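Local coordinates for mandelate racemase/muconate lactonizing protein (Thermobispora bispora, PDB 3VC5), which probably catalyses the magnesium-dependent dehydration of D-glucarate to 5-dehydro-4-deoxy-D-glucarate, as a member of the mandelate racemase/muconate lactonizing enzyme family, at residues W50-V58 / G68-L77; P235-V246 / V259-P268. All blocks are in the same frame, centred on the assembly; numbering follows the deposited sequence.

Interaction 1 (W50-V58 / G68-L77); sequences WALRTIVEV and GETYGDLAHL
The side chain of R53 folds over the backbone of T70 and Y71, laying one face of its guanidinium over T70 O and presenting its edge to E69. Bends at chi2 (-66°) and chi3 (-89°) double the chain back. R53 NE lies 2.8 Å from E69 OE2, a salt bridge on the oxygen's anti lone pair, while the carboxylate stands almost perpendicular to the guanidinium; a weak second bond comes from NH2. E69 OE2 also accepts from the backbone N of L343, while S346 OG accepts from R53 NH2 and S346 N donates to E69 OE1. A leucine in place of R53 would probably leave E69 without its charged mate and take away the N-H that R53 NH2 gives to S346 OG.

The two strands form an antiparallel hairpin. T54 and T70 form one hydrogen-bonded pair, with T54 N to T70 O at 2.8 Å, and V56 and G68 the next. T54 adds a side-chain bond, OG1 donating to Y71 O at 2.8 Å, while its CG2 meets L77 CD1 at 3.8 Å. A water bridges L52 O and G72 N, beside the close approach of R53 and G72. H76 NE2 reaches back to T70 OG1 at 2.8 Å, tying helix 74-85 to the strand before it. Strand 50-60 is central in the three-stranded sheet of the N-terminal domain, with I55 and L77 packed against helix 403-415.

Interaction 2 (P235-V246 / V259-P268); sequences PLRLDPNAAWTV and VLEYLEDPTP
Two of the three residues known to bind magnesium, D239 and E264, meet at the C-terminal ends of neighbouring parallel strands; no metal is bound to this chain. D239 OD2 and E264 OE2 are 3.0 Å apart, a close approach of like charges that would probably be relieved by the metal and, without it, by K211 and K209, which form salt bridges to the respective oxygens. With CG anti to the backbone N in both (chi1 178° and -174°), the two carboxylates are brought together, 30° from coplanar. A water lies 2.6 Å from both D239 OD1 and D265 OD2; D265 OD1 is held by T286 OG1. D239 OD1 further accepts from N241 N, closing an Asx turn.

Strands 236-239 and 262-264, with helix 246-255 between them, make a beta-alpha-beta crossover of the (beta/alpha)-barrel of the enolase superfamily. E264 N donates to L238 O at 2.9 Å, nearly along the C=O axis, and E261 N to L236 O. At the other end of the strands, R237 NE forms a salt bridge with E261 OE1 at 2.7 Å, the donor coming from above the carboxylate plane. R237 CG sits over the face of the Y262 ring in a CH-pi contact, and the tyrosine hydroxyl, bonded to S336, stands above the middle of the guanidinium.

Beyond the strands the loops stay joined. A242 N donates to D265 O, W244 N to P266 O, and T267 OG1 to W244 O at 2.7 Å. W244 CE3 packs on P266 CB at 3.8 Å, and its CZ3 on L263 CD1 at 4.1 Å.

Interactions 1 and 2 illustrate the two-domain plan of the enolase superfamily. They follow in series along the chain, interaction 1 in the N-terminal domain and interaction 2 in the barrel, on opposite sides of the chain's centre. Their centres lie about 29 Å apart and their nearest atoms about 12 Å, and they share no sheet: one is an antiparallel hairpin, the other a parallel crossover. Both nevertheless approach the active site. The 235-246 / 259-268 contact supplies metal ligands, whereas the side chain of Y71 in the 50-58 / 68-77 contact lies about 6 Å from that of H338, a predicted proton acceptor, consistent with a catalytic pocket bordered by both domains.

Interaction 1 (W50-V58 / G68-L77)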
loop_
_atom_site.group_PDB
_atom_site.type_symbol
_atom_site.label_atom_id
_atom_site.label_comp_id
_atom_site.label_asym_id
_atom_site.label_seq_id
_atom_site.Cartn_x
_atom_site.Cartn_y
_atom_site.Cartn_z
ATOM N N TRP A 50 25.948 4.818 -25.666
ATOM C CA TRP A 50 26.132 4.677 -24.214
ATOM C C TRP A 50 24.815 4.959 -23.514
ATOM O O TRP A 50 24.153 5.966 -23.827
ATOM C CB TRP A 50 27.170 5.665 -23.687
ATOM C CG TRP A 50 28.529 5.486 -24.280
ATOM C CD1 TRP A 50 29.095 6.225 -25.303
ATOM C CD2 TRP A 50 29.509 4.496 -23.913
ATOM N NE1 TRP A 50 30.372 5.761 -25.568
ATOM C CE2 TRP A 50 30.642 4.702 -24.735
ATOM C CE3 TRP A 50 29.540 3.464 -22.964
ATOM C CZ2 TRP A 50 31.785 3.904 -24.645
ATOM C CZ3 TRP A 50 30.669 2.676 -22.871
ATOM C CH2 TRP A 50 31.789 2.907 -23.706
ATOM N N ALA A 51 24.452 4.093 -22.564
ATOM C CA ALA A 51 23.345 4.340 -21.650
ATOM C C ALA A 51 23.967 4.749 -20.305
ATOM O O ALA A 51 25.040 4.265 -19.939
ATOM C CB ALA A 51 22.477 3.092 -21.489
ATOM N N LEU A 52 23.312 5.671 -19.600
ATOM C CA LEU A 52 23.832 6.212 -18.340
ATOM C C LEU A 52 23.003 5.668 -17.161
ATOM O O LEU A 52 21.783 5.483 -17.274
ATOM C CB LEU A 52 23.659 7.732 -18.362
ATOM C CG LEU A 52 24.256 8.467 -19.578
ATOM C CD1 LEU A 52 24.023 9.971 -19.488
ATOM C CD2 LEU A 52 25.747 8.154 -19.751
ATOM N N ARG A 53 23.654 5.504 -16.016
ATOM C CA ARG A 53 22.983 5.162 -14.756
ATOM C C ARG A 53 23.753 5.825 -13.631
ATOM O O ARG A 53 24.910 6.248 -13.825
ATOM C CB ARG A 53 22.931 3.640 -14.496
ATOM C CG ARG A 53 22.136 2.830 -15.519
ATOM C CD ARG A 53 20.649 3.136 -15.514
ATOM N NE ARG A 53 19.887 2.295 -14.581
ATOM C CZ ARG A 53 18.561 2.379 -14.451
ATOM N NH1 ARG A 53 17.897 3.263 -15.192
ATOM N NH2 ARG A 53 17.899 1.614 -13.571
ATOM N N THR A 54 23.143 5.850 -12.450
ATOM C CA THR A 54 23.833 6.316 -11.258
ATOM C C THR A 54 23.726 5.191 -10.245
ATOM O O THR A 54 22.624 4.658 -9.971
ATOM C CB THR A 54 23.165 7.586 -10.663
ATOM O OG1 THR A 54 23.183 8.617 -11.642
ATOM C CG2 THR A 54 23.936 8.061 -9.426
ATOM N N ILE A 55 24.881 4.765 -9.760
ATOM C CA ILE A 55 24.931 3.775 -8.704
ATOM C C ILE A 55 25.054 4.455 -7.345
ATOM O O ILE A 55 25.874 5.353 -7.153
ATOM C CB ILE A 55 26.121 2.817 -8.922
ATOM C CG1 ILE A 55 26.046 2.255 -10.348
ATOM C CG2 ILE A 55 26.166 1.745 -7.841
ATOM C CD1 ILE A 55 24.794 1.526 -10.712
ATOM N N VAL A 56 24.235 4.010 -6.403
ATOM C CA VAL A 56 24.297 4.549 -5.052
ATOM C C VAL A 56 24.677 3.466 -4.051
ATOM O O VAL A 56 24.149 2.357 -4.097
ATOM C CB VAL A 56 22.895 5.135 -4.651
ATOM C CG1 VAL A 56 22.832 5.468 -3.162
ATOM C CG2 VAL A 56 22.586 6.346 -5.516
ATOM N N GLU A 57 25.594 3.790 -3.134
ATOM C CA GLU A 57 25.934 2.852 -2.082
ATOM C C GLU A 57 25.819 3.542 -0.739
ATOM O O GLU A 57 26.537 4.525 -0.482
ATOM C CB GLU A 57 27.359 2.284 -2.279
ATOM C CG GLU A 57 27.695 1.203 -1.235
ATOM C CD GLU A 57 29.059 0.564 -1.430
ATOM O OE1 GLU A 57 30.004 1.258 -1.900
ATOM O OE2 GLU A 57 29.189 -0.642 -1.095
ATOM N N VAL A 58 24.910 3.044 0.106
ATOM C CA VAL A 58 24.676 3.613 1.423
ATOM C C VAL A 58 25.484 2.794 2.404
ATOM O O VAL A 58 25.465 1.564 2.342
ATOM C CB VAL A 58 23.143 3.567 1.801
ATOM C CG1 VAL A 58 22.944 3.986 3.273
ATOM C CG2 VAL A 58 22.340 4.479 0.858
ATOM N N GLY A 68 21.720 0.917 -4.502
ATOM C CA GLY A 68 20.569 1.384 -5.298
ATOM C C GLY A 68 21.066 1.774 -6.672
ATOM O O GLY A 68 22.269 1.946 -6.891
ATOM N N GLU A 69 20.146 1.890 -7.612
ATOM C CA GLU A 69 20.486 2.177 -9.009
ATOM C C GLU A 69 19.386 3.038 -9.607
ATOM O O GLU A 69 18.204 2.747 -9.434
ATOM C CB GLU A 69 20.683 0.881 -9.794
ATOM C CG GLU A 69 20.937 1.117 -11.289
ATOM C CD GLU A 69 21.016 -0.167 -12.108
ATOM O OE1 GLU A 69 21.274 -1.271 -11.558
ATOM O OE2 GLU A 69 20.813 -0.054 -13.344
ATOM N N THR A 70 19.776 4.099 -10.301
ATOM C CA THR A 70 18.796 5.029 -10.849
ATOM C C THR A 70 19.346 5.616 -12.159
ATOM O O THR A 70 20.389 5.167 -12.666
ATOM C CB THR A 70 18.430 6.099 -9.820
ATOM O OG1 THR A 70 17.366 6.920 -10.325
ATOM C CG2 THR A 70 19.639 6.972 -9.443
ATOM N N TYR A 71 18.651 6.599 -12.722
ATOM C CA TYR A 71 19.009 7.199 -14.019
ATOM C C TYR A 71 20.316 7.954 -13.908
ATOM O O TYR A 71 20.694 8.390 -12.800
ATOM C CB TYR A 71 17.918 8.211 -14.410
ATOM C CG TYR A 71 16.573 7.573 -14.360
ATOM C CD1 TYR A 71 16.192 6.598 -15.287
ATOM C CD2 TYR A 71 15.654 7.935 -13.374
ATOM C CE1 TYR A 71 14.945 5.973 -15.209
ATOM C CE2 TYR A 71 14.393 7.340 -13.314
ATOM C CZ TYR A 71 14.039 6.378 -14.244
ATOM O OH TYR A 71 12.804 5.811 -14.167
ATOM N N GLY A 72 21.005 8.101 -15.051
ATOM C CA GLY A 72 22.285 8.823 -15.103
ATOM C C GLY A 72 22.239 10.217 -15.710
ATOM O O GLY A 72 23.272 10.903 -15.749
ATOM N N ASP A 73 21.050 10.662 -16.153
ATOM C CA ASP A 73 20.903 12.001 -16.752
ATOM C C ASP A 73 21.448 13.056 -15.781
ATOM O O ASP A 73 21.203 12.982 -14.572
ATOM C CB ASP A 73 19.441 12.331 -17.056
ATOM C CG ASP A 73 18.866 11.522 -18.225
ATOM O OD1 ASP A 73 19.608 10.876 -18.988
ATOM O OD2 ASP A 73 17.634 11.551 -18.396
ATOM N N LEU A 74 22.104 14.082 -16.322
ATOM C CA LEU A 74 22.870 15.021 -15.525
ATOM C C LEU A 74 22.004 15.706 -14.458
ATOM O O LEU A 74 22.413 15.791 -13.276
ATOM C CB LEU A 74 23.514 16.079 -16.449
ATOM C CG LEU A 74 24.455 17.076 -15.771
ATOM C CD1 LEU A 74 25.626 16.352 -15.110
ATOM C CD2 LEU A 74 24.914 18.128 -16.803
ATOM N N ALA A 75 20.834 16.233 -14.854
ATOM C CA ALA A 75 20.010 16.948 -13.893
ATOM C C ALA A 75 19.577 16.039 -12.744
ATOM O O ALA A 75 19.526 16.455 -11.561
ATOM C CB ALA A 75 18.810 17.579 -14.584
ATOM N N HIS A 76 19.273 14.793 -13.072
ATOM C CA HIS A 76 18.925 13.816 -12.053
ATOM C C HIS A 76 20.124 13.483 -11.173
ATOM O O HIS A 76 19.996 13.451 -9.940
ATOM C CB HIS A 76 18.387 12.534 -12.703
ATOM C CG HIS A 76 17.906 11.511 -11.714
ATOM N ND1 HIS A 76 16.812 11.719 -10.900
ATOM C CD2 HIS A 76 18.365 10.265 -11.417
ATOM C CE1 HIS A 76 16.603 10.647 -10.161
ATOM N NE2 HIS A 76 17.554 9.758 -10.435
ATOM N N LEU A 77 21.258 13.164 -11.805
ATOM C CA LEU A 77 22.489 12.901 -11.078
ATOM C C LEU A 77 22.775 14.018 -10.054
ATOM O O LEU A 77 23.168 13.751 -8.902
ATOM C CB LEU A 77 23.654 12.778 -12.071
ATOM C CG LEU A 77 25.071 12.702 -11.505
ATOM C CD1 LEU A 77 25.251 11.478 -10.589
ATOM C CD2 LEU A 77 26.072 12.662 -12.697
HETATM O O HOH W 1 19.525 6.814 -17.034
#

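Interaction 2 (P235-V246 / V259-P268)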
loop_
_atom_site.group_PDB
_atom_site.type_symbol
_atom_site.label_atom_id
_atom_site.label_comp_id
_atom_site.label_asym_id
_atom_site.label_seq_id
_atom_site.Cartn_x
_atom_site.Cartn_y
_atom_site.Cartn_z
ATOM N N PRO A 235 2.486 -15.296 -24.921
ATOM C CA PRO A 235 1.791 -14.013 -24.928
ATOM C C PRO A 235 2.620 -12.959 -25.662
ATOM O O PRO A 235 3.854 -12.939 -25.531
ATOM C CB PRO A 235 1.667 -13.675 -23.436
ATOM C CG PRO A 235 1.710 -15.022 -22.741
ATOM C CD PRO A 235 2.643 -15.851 -23.565
ATOM N N LEU A 236 1.946 -12.089 -26.417
ATOM C CA LEU A 236 2.608 -11.063 -27.226
ATOM C C LEU A 236 2.128 -9.682 -26.852
ATOM O O LEU A 236 0.939 -9.503 -26.585
ATOM C CB LEU A 236 2.303 -11.265 -28.714
ATOM C CG LEU A 236 2.694 -12.606 -29.330
ATOM C CD1 LEU A 236 2.365 -12.611 -30.818
ATOM C CD2 LEU A 236 4.157 -12.898 -29.106
ATOM N N ARG A 237 3.041 -8.705 -26.841
ATOM C CA ARG A 237 2.662 -7.310 -26.563
ATOM C C ARG A 237 3.257 -6.449 -27.646
ATOM O O ARG A 237 4.286 -6.795 -28.190
ATOM C CB ARG A 237 3.262 -6.854 -25.222
ATOM C CG ARG A 237 2.948 -7.764 -24.037
ATOM C CD ARG A 237 4.104 -7.705 -22.999
ATOM N NE ARG A 237 3.748 -8.452 -21.821
ATOM C CZ ARG A 237 4.437 -8.465 -20.688
ATOM N NH1 ARG A 237 3.959 -9.172 -19.667
ATOM N NH2 ARG A 237 5.599 -7.796 -20.580
ATOM N N LEU A 238 2.622 -5.309 -27.939
ATOM C CA LEU A 238 3.138 -4.356 -28.909
ATOM C C LEU A 238 3.103 -2.984 -28.259
ATOM O O LEU A 238 2.078 -2.620 -27.666
ATOM C CB LEU A 238 2.282 -4.355 -30.182
ATOM C CG LEU A 238 2.634 -3.328 -31.281
ATOM C CD1 LEU A 238 4.063 -3.486 -31.789
ATOM C CD2 LEU A 238 1.637 -3.442 -32.451
ATOM N N ASP A 239 4.205 -2.229 -28.380
ATOM C CA ASP A 239 4.383 -0.980 -27.628
ATOM C C ASP A 239 4.830 0.184 -28.535
ATOM O O ASP A 239 6.023 0.423 -28.693
ATOM C CB ASP A 239 5.427 -1.217 -26.519
ATOM C CG ASP A 239 5.714 0.025 -25.712
ATOM O OD1 ASP A 239 4.920 1.005 -25.758
ATOM O OD2 ASP A 239 6.754 0.019 -25.021
ATOM N N PRO A 240 3.868 0.928 -29.123
ATOM C CA PRO A 240 4.249 2.042 -29.993
ATOM C C PRO A 240 4.615 3.370 -29.283
ATOM O O PRO A 240 4.893 4.356 -29.964
ATOM C CB PRO A 240 3.011 2.242 -30.892
ATOM C CG PRO A 240 2.104 1.103 -30.610
ATOM C CD PRO A 240 2.438 0.596 -29.252
ATOM N N ASN A 241 4.634 3.397 -27.946
ATOM C CA ASN A 241 4.953 4.619 -27.204
ATOM C C ASN A 241 4.208 5.859 -27.729
ATOM O O ASN A 241 4.813 6.921 -27.933
ATOM C CB ASN A 241 6.465 4.884 -27.147
ATOM C CG ASN A 241 7.181 3.965 -26.190
ATOM O OD1 ASN A 241 7.955 3.090 -26.617
ATOM N ND2 ASN A 241 6.953 4.154 -24.875
ATOM N N ALA A 242 2.908 5.688 -27.949
ATOM C CA ALA A 242 1.990 6.786 -28.284
ATOM C C ALA A 242 2.186 7.347 -29.701
ATOM O O ALA A 242 1.816 8.493 -29.985
ATOM C CB ALA A 242 2.075 7.900 -27.237
ATOM N N ALA A 243 2.796 6.554 -30.576
ATOM C CA ALA A 243 3.059 6.985 -31.959
ATOM C C ALA A 243 1.818 7.052 -32.858
ATOM O O ALA A 243 1.922 7.535 -33.979
ATOM C CB ALA A 243 4.129 6.089 -32.610
ATOM N N TRP A 244 0.662 6.577 -32.388
ATOM C CA TRP A 244 -0.502 6.447 -33.284
ATOM C C TRP A 244 -1.638 7.388 -32.899
ATOM O O TRP A 244 -1.783 7.747 -31.717
ATOM C CB TRP A 244 -1.061 5.021 -33.310
ATOM C CG TRP A 244 -0.056 3.955 -33.676
ATOM C CD1 TRP A 244 1.121 4.124 -34.357
ATOM C CD2 TRP A 244 -0.158 2.553 -33.390
ATOM N NE1 TRP A 244 1.774 2.906 -34.488
ATOM C CE2 TRP A 244 0.996 1.926 -33.924
ATOM C CE3 TRP A 244 -1.113 1.765 -32.744
ATOM C CZ2 TRP A 244 1.210 0.541 -33.828
ATOM C CZ3 TRP A 244 -0.892 0.385 -32.648
ATOM C CH2 TRP A 244 0.259 -0.204 -33.189
ATOM N N THR A 245 -2.463 7.732 -33.888
ATOM C CA THR A 245 -3.709 8.432 -33.646
ATOM C C THR A 245 -4.710 7.461 -33.038
ATOM O O THR A 245 -4.506 6.237 -33.042
ATOM C CB THR A 245 -4.310 8.954 -34.963
ATOM O OG1 THR A 245 -4.632 7.842 -35.805
ATOM C CG2 THR A 245 -3.332 9.864 -35.676
ATOM N N VAL A 246 -5.811 7.996 -32.531
ATOM C CA VAL A 246 -6.870 7.155 -32.007
ATOM C C VAL A 246 -7.436 6.222 -33.102
ATOM O O VAL A 246 -7.584 4.998 -32.893
ATOM C CB VAL A 246 -7.987 8.046 -31.404
ATOM C CG1 VAL A 246 -9.250 7.243 -31.146
ATOM C CG2 VAL A 246 -7.469 8.701 -30.098
ATOM N N VAL A 259 -4.724 -11.813 -30.525
ATOM C CA VAL A 259 -3.275 -12.009 -30.701
ATOM C C VAL A 259 -2.431 -11.399 -29.565
ATOM O O VAL A 259 -1.392 -11.959 -29.203
ATOM C CB VAL A 259 -2.790 -11.490 -32.086
ATOM C CG1 VAL A 259 -1.324 -11.813 -32.305
ATOM C CG2 VAL A 259 -3.628 -12.086 -33.215
ATOM N N LEU A 260 -2.867 -10.269 -29.004
ATOM C CA LEU A 260 -2.079 -9.553 -27.964
ATOM C C LEU A 260 -2.555 -9.804 -26.521
ATOM O O LEU A 260 -3.760 -9.781 -26.244
ATOM C CB LEU A 260 -2.088 -8.035 -28.240
ATOM C CG LEU A 260 -1.464 -7.542 -29.551
ATOM C CD1 LEU A 260 -1.683 -6.043 -29.716
ATOM C CD2 LEU A 260 0.038 -7.896 -29.689
ATOM N N GLU A 261 -1.608 -10.033 -25.614
ATOM C CA GLU A 261 -1.848 -10.029 -24.169
ATOM C C GLU A 261 -2.384 -8.633 -23.813
ATOM O O GLU A 261 -3.343 -8.489 -23.043
ATOM C CB GLU A 261 -0.531 -10.317 -23.419
ATOM C CG GLU A 261 -0.639 -10.331 -21.902
ATOM C CD GLU A 261 0.705 -10.532 -21.215
ATOM O OE1 GLU A 261 1.762 -10.310 -21.859
ATOM O OE2 GLU A 261 0.710 -10.924 -20.017
ATOM N N TYR A 262 -1.744 -7.605 -24.378
ATOM C CA TYR A 262 -2.187 -6.215 -24.236
ATOM C C TYR A 262 -1.537 -5.322 -25.296
ATOM O O TYR A 262 -0.492 -5.682 -25.878
ATOM C CB TYR A 262 -1.983 -5.664 -22.800
ATOM C CG TYR A 262 -0.603 -5.713 -22.161
ATOM C CD1 TYR A 262 -0.368 -6.544 -21.050
ATOM C CD2 TYR A 262 0.456 -4.903 -22.616
ATOM C CE1 TYR A 262 0.856 -6.570 -20.427
ATOM C CE2 TYR A 262 1.720 -4.945 -21.989
ATOM C CZ TYR A 262 1.892 -5.774 -20.883
ATOM O OH TYR A 262 3.103 -5.842 -20.219
ATOM N N LEU A 263 -2.171 -4.180 -25.574
ATOM C CA LEU A 263 -1.635 -3.197 -26.509
ATOM C C LEU A 263 -1.157 -2.016 -25.638
ATOM O O LEU A 263 -1.949 -1.384 -24.953
ATOM C CB LEU A 263 -2.719 -2.769 -27.528
ATOM C CG LEU A 263 -2.385 -1.651 -28.520
ATOM C CD1 LEU A 263 -1.123 -2.013 -29.345
ATOM C CD2 LEU A 263 -3.595 -1.336 -29.450
ATOM N N GLU A 264 0.132 -1.722 -25.677
ATOM C CA GLU A 264 0.742 -0.809 -24.714
ATOM C C GLU A 264 0.925 0.574 -25.334
ATOM O O GLU A 264 1.584 0.711 -26.366
ATOM C CB GLU A 264 2.109 -1.388 -24.343
ATOM C CG GLU A 264 2.832 -0.662 -23.265
ATOM C CD GLU A 264 4.107 -1.399 -22.891
ATOM O OE1 GLU A 264 4.083 -2.638 -22.853
ATOM O OE2 GLU A 264 5.119 -0.742 -22.631
ATOM N N ASP A 265 0.310 1.601 -24.734
ATOM C CA ASP A 265 0.489 2.984 -25.220
ATOM C C ASP A 265 0.371 3.174 -26.727
ATOM O O ASP A 265 1.279 3.698 -27.373
ATOM C CB ASP A 265 1.834 3.525 -24.739
ATOM C CG ASP A 265 1.800 3.812 -23.249
ATOM O OD1 ASP A 265 0.778 4.428 -22.803
ATOM O OD2 ASP A 265 2.737 3.392 -22.533
ATOM N N PRO A 266 -0.771 2.762 -27.303
ATOM C CA PRO A 266 -0.889 3.037 -28.746
ATOM C C PRO A 266 -0.959 4.549 -29.085
ATOM O O PRO A 266 -0.491 4.966 -30.143
ATOM C CB PRO A 266 -2.201 2.331 -29.121
ATOM C CG PRO A 266 -2.949 2.204 -27.837
ATOM C CD PRO A 266 -1.912 1.992 -26.781
ATOM N N THR A 267 -1.521 5.362 -28.195
ATOM C CA THR A 267 -1.871 6.726 -28.558
ATOM C C THR A 267 -1.637 7.638 -27.342
ATOM O O THR A 267 -1.680 7.162 -26.197
ATOM C CB THR A 267 -3.368 6.761 -29.012
ATOM O OG1 THR A 267 -3.658 7.943 -29.785
ATOM C CG2 THR A 267 -4.315 6.685 -27.806
ATOM N N PRO A 268 -1.413 8.942 -27.570
ATOM C CA PRO A 268 -1.069 9.772 -26.418
ATOM C C PRO A 268 -2.250 10.232 -25.596
ATOM O O PRO A 268 -3.325 10.538 -26.146
ATOM C CB PRO A 268 -0.398 11.014 -27.033
ATOM C CG PRO A 268 -0.698 10.961 -28.474
ATOM C CD PRO A 268 -1.137 9.606 -28.859
HETATM O O HOH W 2 -0.831 -12.989 -26.797
HETATM O O HOH W 3 4.911 2.153 -23.392
#